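Local coordinates for tryptophan synthase alpha chain (PDB 3THA), which catalyses the aldol cleavage of indoleglycerol phosphate to indole and glyceraldehyde 3-phosphate, as the alpha subunit of tryptophan synthase, at the interface of chains A and B. Sequence-based numbering; all coordinates share one arbitrary frame. Chains: chain A/B, Tryptophan synthase alpha chain.

Contact 1: the interface of chains A and B. Residues chain A 94, 121, 123, 147, 169; chain B 55.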
HETATM    1  N   MSE A  94      12.791   3.541  -0.983  1.00 41.02           N
HETATM    2  CA  MSE A  94      11.537   3.145  -0.379  1.00 42.33           C
HETATM    3  C   MSE A  94      10.953   1.958  -1.134  1.00 42.01           C
HETATM    4  O   MSE A  94      10.402   2.096  -2.255  1.00 43.55           O
HETATM    5  CB  MSE A  94      10.587   4.320  -0.337  1.00 43.26           C
HETATM    6  CG  MSE A  94       9.301   3.986   0.317  1.00 48.47           C
HETATM    7 SE   MSE A  94       8.378   5.598   0.880  0.65 61.54          SE
HETATM    8  CE  MSE A  94       6.700   4.816   0.424  1.00 58.48           C
ATOM      9  N   ILE A 121      13.468   2.860   3.749  1.00 38.09           N
ATOM     10  CA  ILE A 121      12.165   2.865   4.366  1.00 38.13           C
ATOM     11  C   ILE A 121      11.499   1.701   3.761  1.00 39.19           C
ATOM     12  O   ILE A 121      11.473   1.575   2.532  1.00 40.71           O
ATOM     13  CB  ILE A 121      11.344   4.085   3.950  1.00 38.26           C
ATOM     14  CG1 ILE A 121      11.887   5.330   4.613  1.00 35.90           C
ATOM     15  CG2 ILE A 121       9.964   3.925   4.385  1.00 37.15           C
ATOM     16  CD1 ILE A 121      11.668   6.578   3.730  1.00 38.99           C
ATOM     17  N   PRO A 123       7.957   0.153   3.846  1.00 42.78           N
ATOM     18  CA  PRO A 123       6.562   0.270   4.228  1.00 44.81           C
ATOM     19  C   PRO A 123       6.090  -1.067   4.721  1.00 47.18           C
ATOM     20  O   PRO A 123       6.396  -2.093   4.092  1.00 49.12           O
ATOM     21  CB  PRO A 123       5.828   0.531   2.883  1.00 43.07           C
ATOM     22  CG  PRO A 123       6.831   1.006   1.984  1.00 41.68           C
ATOM     23  CD  PRO A 123       8.128   0.334   2.396  1.00 42.58           C
ATOM     24  N   LEU A 147       9.147   4.365  11.515  1.00 50.92           N
ATOM     25  CA  LEU A 147       7.930   5.020  11.105  1.00 52.03           C
ATOM     26  C   LEU A 147       7.026   5.243  12.314  1.00 53.05           C
ATOM     27  O   LEU A 147       6.747   4.312  13.048  1.00 54.80           O
ATOM     28  CB  LEU A 147       7.234   4.159  10.058  1.00 52.27           C
ATOM     29  CG  LEU A 147       5.972   4.877   9.593  1.00 57.24           C
ATOM     30  CD1 LEU A 147       6.348   5.878   8.515  1.00 56.58           C
ATOM     31  CD2 LEU A 147       4.927   3.883   9.085  1.00 59.11           C
ATOM     32  N   TYR A 169      10.222   9.169  10.556  1.00 46.16           N
ATOM     33  CA  TYR A 169       9.146   9.400   9.603  1.00 45.23           C
ATOM     34  C   TYR A 169       7.857   9.499  10.418  1.00 47.23           C
ATOM     35  O   TYR A 169       7.415   8.520  11.032  1.00 46.93           O
ATOM     36  CB  TYR A 169       9.075   8.239   8.600  1.00 43.60           C
ATOM     37  CG  TYR A 169       8.303   8.507   7.335  1.00 41.97           C
ATOM     38  CD1 TYR A 169       6.988   8.920   7.394  1.00 44.09           C
ATOM     39  CD2 TYR A 169       8.873   8.337   6.083  1.00 40.87           C
ATOM     40  CE1 TYR A 169       6.284   9.193   6.273  1.00 43.71           C
ATOM     41  CE2 TYR A 169       8.140   8.581   4.909  1.00 37.80           C
ATOM     42  CZ  TYR A 169       6.846   9.018   5.027  1.00 44.23           C
ATOM     43  OH  TYR A 169       6.016   9.257   3.945  1.00 47.21           O
TER
ATOM     44  N   ILE B  55       1.548   4.241   5.247  1.00 85.81           N
ATOM     45  CA  ILE B  55       2.629   5.152   4.962  1.00 88.14           C
ATOM     46  C   ILE B  55       2.353   6.073   3.789  1.00 89.16           C
ATOM     47  O   ILE B  55       3.037   7.088   3.603  1.00 92.16           O
ATOM     48  CB  ILE B  55       3.873   4.339   4.644  1.00 88.02           C
ATOM     49  CG1 ILE B  55       5.117   5.202   4.787  1.00 91.44           C
ATOM     50  CG2 ILE B  55       3.748   3.712   3.259  1.00 89.01           C
ATOM     51  CD1 ILE B  55       6.318   4.400   5.217  1.00 95.32           C
TER
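B:Ile55 pushes its longer branch into an apolar funnel of chain A, with the CD1 methyl leading. B:Ile55 CD1 meets A:Leu147 CD1 at 3.6 Å and A:Ile121 CG2 at 3.8 Å; both side chains slant across the intruding isoleucine. CG1 of B:Ile55 lies anti to its backbone N (chi1 -161°), which drives this branch inward. The shorter branch turns aside, and B:Ile55 CG2 rests on A:Pro123 CB at 3.8 Å. Selenomethionine A:Met94 contributes more loosely, its terminal CE 4.2 Å from B:Ile55 CG2. The A:Tyr169 side chain crosses the isoleucine at about a right angle, presenting one ring face, near its rim, to CG1 of B:Ile55. At the polar margin the phenol OH of A:Tyr169 comes to 3.7 Å from the backbone O of B:Ile55, too far to count as a bond. B:Ile55 is poorly ordered. The chain A side chains come from strands 90-94, 117-121, 146-149 and 168-171 and from A:Pro123 just beyond the second of these, at the mouth of the TrpA (beta/alpha)8 barrel. The centre of the patch is about 7 Å from A:Glu46, a predicted catalytic residue, so the neighbouring chain may intrude on the active-site pocket.

Contact 2: the interface of chains A and B. Residues chain A 67, 70; chain B 151, 174-176.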
ATOM      1  N   ILE A  67       3.151   1.188 -14.507  1.00 69.04           N
ATOM      2  CA  ILE A  67       3.719   1.677 -15.730  1.00 69.39           C
ATOM      3  C   ILE A  67       5.204   1.436 -15.611  1.00 68.66           C
ATOM      4  O   ILE A  67       5.823   0.852 -16.499  1.00 70.69           O
ATOM      5  CB  ILE A  67       3.404   3.158 -15.931  1.00 70.17           C
ATOM      6  CG1 ILE A  67       1.901   3.310 -16.173  1.00 71.46           C
ATOM      7  CG2 ILE A  67       4.237   3.713 -17.106  1.00 69.85           C
ATOM      8  CD1 ILE A  67       1.352   4.681 -16.136  1.00 68.28           C
ATOM      9  N   ASP A  70       6.025  -2.148 -16.650  1.00 74.17           N
ATOM     10  CA  ASP A  70       5.938  -2.487 -18.053  1.00 77.48           C
ATOM     11  C   ASP A  70       7.164  -2.007 -18.848  1.00 77.62           C
ATOM     12  O   ASP A  70       7.629  -2.665 -19.791  1.00 80.58           O
ATOM     13  CB  ASP A  70       4.602  -1.992 -18.596  1.00 79.08           C
ATOM     14  CG  ASP A  70       3.437  -2.510 -17.772  1.00 80.29           C
ATOM     15  OD1 ASP A  70       3.446  -3.717 -17.452  1.00 81.23           O
ATOM     16  OD2 ASP A  70       2.532  -1.734 -17.399  1.00 81.20           O
TER
ATOM     17  N   THR B 151       0.997  -9.237 -16.886  1.00 65.42           N
ATOM     18  CA  THR B 151       2.399  -9.341 -17.309  1.00 65.63           C
ATOM     19  C   THR B 151       3.155 -10.498 -16.676  1.00 63.31           C
ATOM     20  O   THR B 151       4.295 -10.741 -17.042  1.00 64.26           O
ATOM     21  CB  THR B 151       3.183  -8.102 -16.855  1.00 66.32           C
ATOM     22  OG1 THR B 151       2.946  -7.922 -15.459  1.00 66.11           O
ATOM     23  CG2 THR B 151       2.763  -6.853 -17.620  1.00 68.45           C
ATOM     24  N   ILE B 174      -3.066  -0.772 -16.315  1.00 88.94           N
ATOM     25  CA  ILE B 174      -3.519   0.493 -16.874  1.00 92.01           C
ATOM     26  C   ILE B 174      -2.508   0.982 -17.882  1.00 94.38           C
ATOM     27  O   ILE B 174      -2.812   1.879 -18.664  1.00 97.24           O
ATOM     28  CB  ILE B 174      -3.750   1.575 -15.790  1.00 91.76           C
ATOM     29  CG1 ILE B 174      -2.658   1.515 -14.707  1.00 90.48           C
ATOM     30  CG2 ILE B 174      -5.119   1.403 -15.170  1.00 91.69           C
ATOM     31  CD1 ILE B 174      -1.276   2.117 -15.095  1.00 91.11           C
ATOM     32  N   GLY B 175      -1.316   0.387 -17.867  1.00 93.80           N
ATOM     33  CA  GLY B 175      -0.176   1.009 -18.539  1.00 96.90           C
ATOM     34  C   GLY B 175       0.697   0.191 -19.471  1.00 97.61           C
ATOM     35  O   GLY B 175       1.808   0.616 -19.815  1.00 98.62           O
ATOM     36  N   ILE B 176       0.219  -0.979 -19.882  1.00 97.22           N
ATOM     37  CA  ILE B 176       0.949  -1.751 -20.893  1.00 98.60           C
ATOM     38  C   ILE B 176       0.778  -1.022 -22.232  1.00102.31           C
ATOM     39  O   ILE B 176       1.675  -1.037 -23.081  1.00103.62           O
ATOM     40  CB  ILE B 176       0.560  -3.265 -20.931  1.00 96.71           C
ATOM     41  CG1 ILE B 176       0.494  -3.834 -19.517  1.00 92.82           C
ATOM     42  CG2 ILE B 176       1.587  -4.079 -21.734  1.00 97.39           C
ATOM     43  CD1 ILE B 176      -0.099  -5.209 -19.448  1.00 91.82           C
TER
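A:Asp70 points its carboxylate at the B:Gly175-B:Ile176 peptide, part of the loop that follows strand 168-171 in the TrpA (beta/alpha)8 barrel and that in this family folds over the active site. A:Asp70 OD2 sits 3.4 Å from the carbonyl carbon C of B:Gly175, and the amide N of B:Ile176 is 3.5 Å from A:Asp70 OD2, beyond a proper bond. The other oxygen, A:Asp70 OD1, meets the methyl CG2 of B:Thr151 at 3.2 Å, the two side chains crossing at about a right angle. Against the carboxylate carbon CG of A:Asp70 lies B:Ile176 CG1, at 3.7 Å, with both oxygens similarly near it. Beside this, A:Ile67 makes the apolar half of the patch: its CG1 touches B:Ile174 CD1 at 3.6 Å, the side chains again perpendicular, and reaches B:Gly175 CA at 3.9 Å.

Further out, torsions and helix ends set these groups. B:Ile174 holds CG1 between its backbone N and carbonyl carbon (chi1 40°), an uncomfortable choice that swings CD1 up to A:Ile67. In B:Thr151 it is the hydroxyl that takes the corresponding place (chi1 52°), which turns the methyl rather than OG1 towards A:Asp70. A:Ile67 and A:Asp70 are neighbours on the last turn of helix 60-70. The C-terminal helix end and the carbonyl O of B:Gly175 would both tend to disfavour a negative charge on A:Asp70, and might raise its pKa.

Contact 3: the interface of chains A and B. Residues chain A 54, 57-59, 62-63, 66; chain B 206-207.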
ATOM      1  N   PRO A  54       0.409  -3.307  -7.444  1.00 84.61           N
ATOM      2  CA  PRO A  54      -0.577  -2.961  -6.382  1.00 84.99           C
ATOM      3  C   PRO A  54      -1.969  -3.577  -6.544  1.00 88.58           C
ATOM      4  O   PRO A  54      -2.326  -4.015  -7.630  1.00 90.43           O
ATOM      5  CB  PRO A  54      -0.697  -1.438  -6.471  1.00 84.55           C
ATOM      6  CG  PRO A  54       0.170  -1.014  -7.687  1.00 83.83           C
ATOM      7  CD  PRO A  54       1.166  -2.122  -7.883  1.00 83.24           C
ATOM      8  N   ASP A  57      -6.778  -1.126  -5.715  1.00 96.63           N
ATOM      9  CA  ASP A  57      -6.557   0.323  -5.786  1.00 94.63           C
ATOM     10  C   ASP A  57      -7.111   1.032  -7.061  1.00 95.49           C
ATOM     11  O   ASP A  57      -8.245   0.815  -7.468  1.00 98.39           O
ATOM     12  CB  ASP A  57      -5.035   0.580  -5.611  1.00 90.74           C
ATOM     13  CG  ASP A  57      -4.715   1.766  -4.695  1.00 91.03           C
ATOM     14  OD1 ASP A  57      -5.647   2.511  -4.307  1.00 95.07           O
ATOM     15  OD2 ASP A  57      -3.517   1.946  -4.334  1.00 90.46           O
ATOM     16  N   GLY A  58      -6.269   1.889  -7.645  1.00 92.81           N
ATOM     17  CA  GLY A  58      -6.550   2.674  -8.848  1.00 93.12           C
ATOM     18  C   GLY A  58      -5.763   3.991  -8.883  1.00 89.34           C
ATOM     19  O   GLY A  58      -5.873   4.718  -9.877  1.00 90.61           O
ATOM     20  N   GLU A  59      -4.962   4.267  -7.830  1.00 84.25           N
ATOM     21  CA  GLU A  59      -4.485   5.659  -7.448  1.00 81.05           C
ATOM     22  C   GLU A  59      -3.121   6.184  -7.966  1.00 76.21           C
ATOM     23  O   GLU A  59      -2.399   5.486  -8.678  1.00 75.00           O
ATOM     24  CB  GLU A  59      -4.567   5.902  -5.913  1.00 80.35           C
ATOM     25  CG  GLU A  59      -5.248   7.255  -5.534  1.00 81.95           C
ATOM     26  CD  GLU A  59      -5.229   7.551  -4.025  1.00 80.77           C
ATOM     27  OE1 GLU A  59      -6.304   7.544  -3.371  1.00 80.82           O
ATOM     28  OE2 GLU A  59      -4.123   7.787  -3.487  1.00 79.41           O
ATOM     29  N   ALA A  62       0.135   4.197  -7.136  1.00 61.69           N
ATOM     30  CA  ALA A  62      -0.022   2.842  -7.659  1.00 62.34           C
ATOM     31  C   ALA A  62       0.070   2.756  -9.201  1.00 62.94           C
ATOM     32  O   ALA A  62       0.791   1.908  -9.740  1.00 62.71           O
ATOM     33  CB  ALA A  62      -1.304   2.217  -7.115  1.00 64.84           C
ATOM     34  N   ASP A  63      -0.591   3.655  -9.931  1.00 64.30           N
ATOM     35  CA  ASP A  63      -0.501   3.585 -11.414  1.00 65.44           C
ATOM     36  C   ASP A  63       0.902   3.835 -12.030  1.00 63.39           C
ATOM     37  O   ASP A  63       1.301   3.204 -13.039  1.00 64.04           O
ATOM     38  CB  ASP A  63      -1.509   4.514 -12.019  1.00 68.55           C
ATOM     39  CG  ASP A  63      -2.946   4.044 -11.809  1.00 73.60           C
ATOM     40  OD1 ASP A  63      -3.419   3.173 -12.602  1.00 77.52           O
ATOM     41  OD2 ASP A  63      -3.605   4.574 -10.877  1.00 72.00           O
ATOM     42  N   LYS A  66       2.959   0.554 -11.836  1.00 64.85           N
ATOM     43  CA  LYS A  66       2.634  -0.470 -12.867  1.00 67.37           C
ATOM     44  C   LYS A  66       3.208  -0.111 -14.207  1.00 69.04           C
ATOM     45  O   LYS A  66       3.661  -0.994 -14.993  1.00 70.62           O
ATOM     46  CB  LYS A  66       1.131  -0.591 -13.048  1.00 70.55           C
ATOM     47  CG  LYS A  66       0.306  -0.147 -11.796  1.00 70.94           C
ATOM     48  CD  LYS A  66      -1.092  -0.800 -11.722  1.00 72.60           C
ATOM     49  CE  LYS A  66      -1.006  -2.343 -11.573  1.00 75.41           C
ATOM     50  NZ  LYS A  66      -1.911  -2.973 -10.535  1.00 75.14           N
TER
ATOM     51  N   PHE B 206      -8.805  -3.864  -9.351  1.00 73.14           N
ATOM     52  CA  PHE B 206      -7.909  -2.686  -9.590  1.00 75.12           C
ATOM     53  C   PHE B 206      -8.386  -1.759 -10.726  1.00 77.72           C
ATOM     54  O   PHE B 206      -8.368  -2.134 -11.897  1.00 78.52           O
ATOM     55  CB  PHE B 206      -6.388  -3.013  -9.754  1.00 74.97           C
ATOM     56  CG  PHE B 206      -5.511  -1.762  -9.817  1.00 76.43           C
ATOM     57  CD1 PHE B 206      -4.886  -1.283  -8.673  1.00 76.09           C
ATOM     58  CD2 PHE B 206      -5.377  -1.035 -11.010  1.00 78.75           C
ATOM     59  CE1 PHE B 206      -4.135  -0.110  -8.715  1.00 79.07           C
ATOM     60  CE2 PHE B 206      -4.617   0.140 -11.068  1.00 81.93           C
ATOM     61  CZ  PHE B 206      -3.996   0.610  -9.917  1.00 81.46           C
ATOM     62  N   GLY B 207      -8.818  -0.550 -10.354  1.00 79.29           N
ATOM     63  CA  GLY B 207      -9.178   0.475 -11.336  1.00 81.87           C
ATOM     64  C   GLY B 207     -10.670   0.658 -11.518  1.00 82.79           C
ATOM     65  O   GLY B 207     -11.133   1.738 -11.901  1.00 85.31           O
TER
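The side chain of B:Phe206 extends with CG anti to its backbone N (chi1 -173°), carrying the ring across to chain A, while A:Lys66 folds at chi3 (63°) to bring its ammonium group to meet it. NZ of A:Lys66 lies over the middle of one ring face, 3.8 Å from the centroid, in a cation-pi contact, and its CD packs against the far end of the ring at 3.7 Å from CZ of B:Phe206. The opposite face is covered nearer its rim by the backbone of A:Gly58, whose CA is 3.5 Å from CZ of B:Phe206. The ring is thus held between a peptide turn and a lysine. At its edge, in plane, comes the carboxylate oxygen OD1 of A:Asp63, 3.6 Å from CE2 of B:Phe206, where the positive rim of the ring would suit it. A:Asp57 touches the ring through CB, close to CE1.

One residue further on, the amide N of B:Gly207 donates to the backbone O of A:Asp57 at 3.2 Å; the donor stands well above the carbonyl plane. A:Lys66 NZ also makes a weak bond to A:Pro54 O, 3.1 Å.

Chain A supplies the loop after strand 44-48, which carries the predicted proton acceptor A:Asp57, and the first two turns of helix 60-70; chain B supplies the glycine-rich turn just after strand 202-205, at the mouth of its own barrel.

Contact 4: the interface of chains A and B. Residues chain A 171-172, 206; chain B 53-54, 56, 58, 62, 66.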
ATOM      1  N   LEU A 171       3.866  10.192  10.341  1.00 52.36           N
ATOM      2  CA  LEU A 171       2.631  10.268   9.538  1.00 54.76           C
ATOM      3  C   LEU A 171       1.580  11.175  10.127  1.00 58.22           C
ATOM      4  O   LEU A 171       1.152  10.972  11.255  1.00 59.31           O
ATOM      5  CB  LEU A 171       2.003   8.904   9.385  1.00 54.00           C
ATOM      6  CG  LEU A 171       2.934   8.027   8.571  1.00 53.14           C
ATOM      7  CD1 LEU A 171       2.545   6.547   8.731  1.00 49.55           C
ATOM      8  CD2 LEU A 171       2.927   8.532   7.060  1.00 50.52           C
ATOM      9  N   ALA A 172       1.160  12.175   9.366  1.00 60.16           N
ATOM     10  CA  ALA A 172       0.088  13.034   9.815  1.00 64.56           C
ATOM     11  C   ALA A 172      -1.282  12.393   9.571  1.00 67.58           C
ATOM     12  O   ALA A 172      -1.365  11.276   9.066  1.00 65.89           O
ATOM     13  CB  ALA A 172       0.176  14.385   9.152  1.00 64.76           C
ATOM     14  N   PHE A 206       2.427  12.600   4.487  1.00 53.41           N
ATOM     15  CA  PHE A 206       1.004  12.272   4.302  1.00 55.29           C
ATOM     16  C   PHE A 206       0.155  13.517   4.314  1.00 59.08           C
ATOM     17  O   PHE A 206       0.138  14.220   5.305  1.00 61.52           O
ATOM     18  CB  PHE A 206       0.456  11.285   5.347  1.00 55.28           C
ATOM     19  CG  PHE A 206      -0.954  10.900   5.089  1.00 52.22           C
ATOM     20  CD1 PHE A 206      -1.254   9.666   4.593  1.00 47.52           C
ATOM     21  CD2 PHE A 206      -1.994  11.806   5.326  1.00 54.36           C
ATOM     22  CE1 PHE A 206      -2.583   9.332   4.311  1.00 49.85           C
ATOM     23  CE2 PHE A 206      -3.291  11.490   5.055  1.00 51.59           C
ATOM     24  CZ  PHE A 206      -3.590  10.244   4.561  1.00 50.44           C
TER
ATOM     25  N   ASP B  53      -0.453   2.315  10.890  1.00 78.85           N
ATOM     26  CA  ASP B  53      -0.907   3.382  10.000  1.00 80.42           C
ATOM     27  C   ASP B  53      -0.191   3.372   8.641  1.00 81.10           C
ATOM     28  O   ASP B  53       1.029   3.400   8.589  1.00 81.60           O
ATOM     29  CB  ASP B  53      -0.798   4.746  10.660  1.00 82.13           C
ATOM     30  CG  ASP B  53      -1.423   5.843   9.822  1.00 84.56           C
ATOM     31  OD1 ASP B  53      -1.612   6.985  10.329  1.00 86.42           O
ATOM     32  OD2 ASP B  53      -1.733   5.552   8.643  1.00 84.63           O
ATOM     33  N   PRO B  54      -0.970   3.296   7.544  1.00 81.41           N
ATOM     34  CA  PRO B  54      -0.507   3.421   6.150  1.00 82.27           C
ATOM     35  C   PRO B  54       0.413   4.584   5.835  1.00 84.87           C
ATOM     36  O   PRO B  54       0.088   5.738   6.071  1.00 87.07           O
ATOM     37  CB  PRO B  54      -1.799   3.578   5.387  1.00 81.84           C
ATOM     38  CG  PRO B  54      -2.726   2.641   6.161  1.00 80.87           C
ATOM     39  CD  PRO B  54      -2.354   2.780   7.602  1.00 79.42           C
ATOM     40  N   ALA B  56       1.399   5.668   2.969  1.00 87.46           N
ATOM     41  CA  ALA B  56       0.841   6.458   1.864  1.00 87.84           C
ATOM     42  C   ALA B  56       0.894   8.024   1.963  1.00 89.96           C
ATOM     43  O   ALA B  56       1.378   8.587   2.962  1.00 91.08           O
ATOM     44  CB  ALA B  56      -0.591   5.976   1.661  1.00 86.39           C
ATOM     45  N   GLY B  58      -2.143  10.691   1.356  1.00 87.97           N
ATOM     46  CA  GLY B  58      -3.462  11.301   1.085  1.00 87.32           C
ATOM     47  C   GLY B  58      -4.599  10.386   0.634  1.00 84.67           C
ATOM     48  O   GLY B  58      -5.761  10.809   0.654  1.00 86.53           O
ATOM     49  N   ALA B  62      -6.196   5.045   2.909  1.00 66.29           N
ATOM     50  CA  ALA B  62      -5.306   5.283   4.043  1.00 66.19           C
ATOM     51  C   ALA B  62      -5.989   6.126   5.103  1.00 65.84           C
ATOM     52  O   ALA B  62      -6.127   5.749   6.294  1.00 64.55           O
ATOM     53  CB  ALA B  62      -3.937   5.883   3.590  1.00 68.00           C
ATOM     54  N   LYS B  66      -6.436   5.343   9.057  1.00 66.00           N
ATOM     55  CA  LYS B  66      -6.061   6.203  10.170  1.00 67.40           C
ATOM     56  C   LYS B  66      -7.294   6.425  10.996  1.00 67.84           C
ATOM     57  O   LYS B  66      -7.270   6.365  12.241  1.00 67.50           O
ATOM     58  CB  LYS B  66      -5.489   7.564   9.734  1.00 70.51           C
ATOM     59  CG  LYS B  66      -4.437   7.543   8.617  1.00 70.86           C
ATOM     60  CD  LYS B  66      -3.507   8.714   8.851  1.00 75.77           C
ATOM     61  CE  LYS B  66      -2.479   8.929   7.738  1.00 76.87           C
ATOM     62  NZ  LYS B  66      -1.781   7.716   7.147  1.00 76.87           N
TER
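Bonded to B:Asp53 OD2 at 2.6 Å in a salt bridge, the ammonium NZ of B:Lys66 lies close to the ring of A:Phe206, 3.3 Å from its CD1. The carboxylate oxygen is met on its syn side, a little out of plane. What sits over the middle of the ring is the methylene before the nitrogen: CE of B:Lys66 is 3.4 Å from the centroid of the A:Phe206 ring, a CH-pi contact. The lysine's final bend (chi4 -42°) turns NZ off the ring centre and towards B:Asp53, so that the salt bridge and the ring contact fix the chain end together. On the opposite face, towards the rim, stands the amide N of B:Gly58, 3.3 Å from CE1 of A:Phe206. B:Ala62 CB abuts the ring edge in plane, 3.8 Å from CE1 of A:Phe206, and the backbone O of B:Ala56 nears CD1 of A:Phe206 at 3.3 Å. Alongside, the methyl CD1 of A:Leu171 meets the carbonyl O of B:Asp53 at 3.5 Å. A:Leu171 ends strand 168-171 and A:Phe206 follows strand 202-205, both at chain A's barrel mouth; chain B answers with the loop after strand 44-48 and helix 60-70, and the contact's centre is about 6 Å from B:Asp57, a predicted proton acceptor in that loop.

The four contacts line one two-fold interface in which the barrel mouths face each other. Contact 3 and contact 4, about 17 Å apart between their C-alpha centres, are counterparts with the chains exchanged, though the lysine meets the phenylalanine differently in each. Contact 1 lies about 10 Å from contact 4 and uses the same chain B loop, while contact 2 and contact 3, about 11 Å apart, share helix 60-70 of chain A. Contacts 2 and 4 are about 26 Å apart. Because the protein works as an alpha-beta tetramer, this alpha-alpha pairing may reflect crystallisation without beta chains; in this crystal form it may hinder access to the active sites.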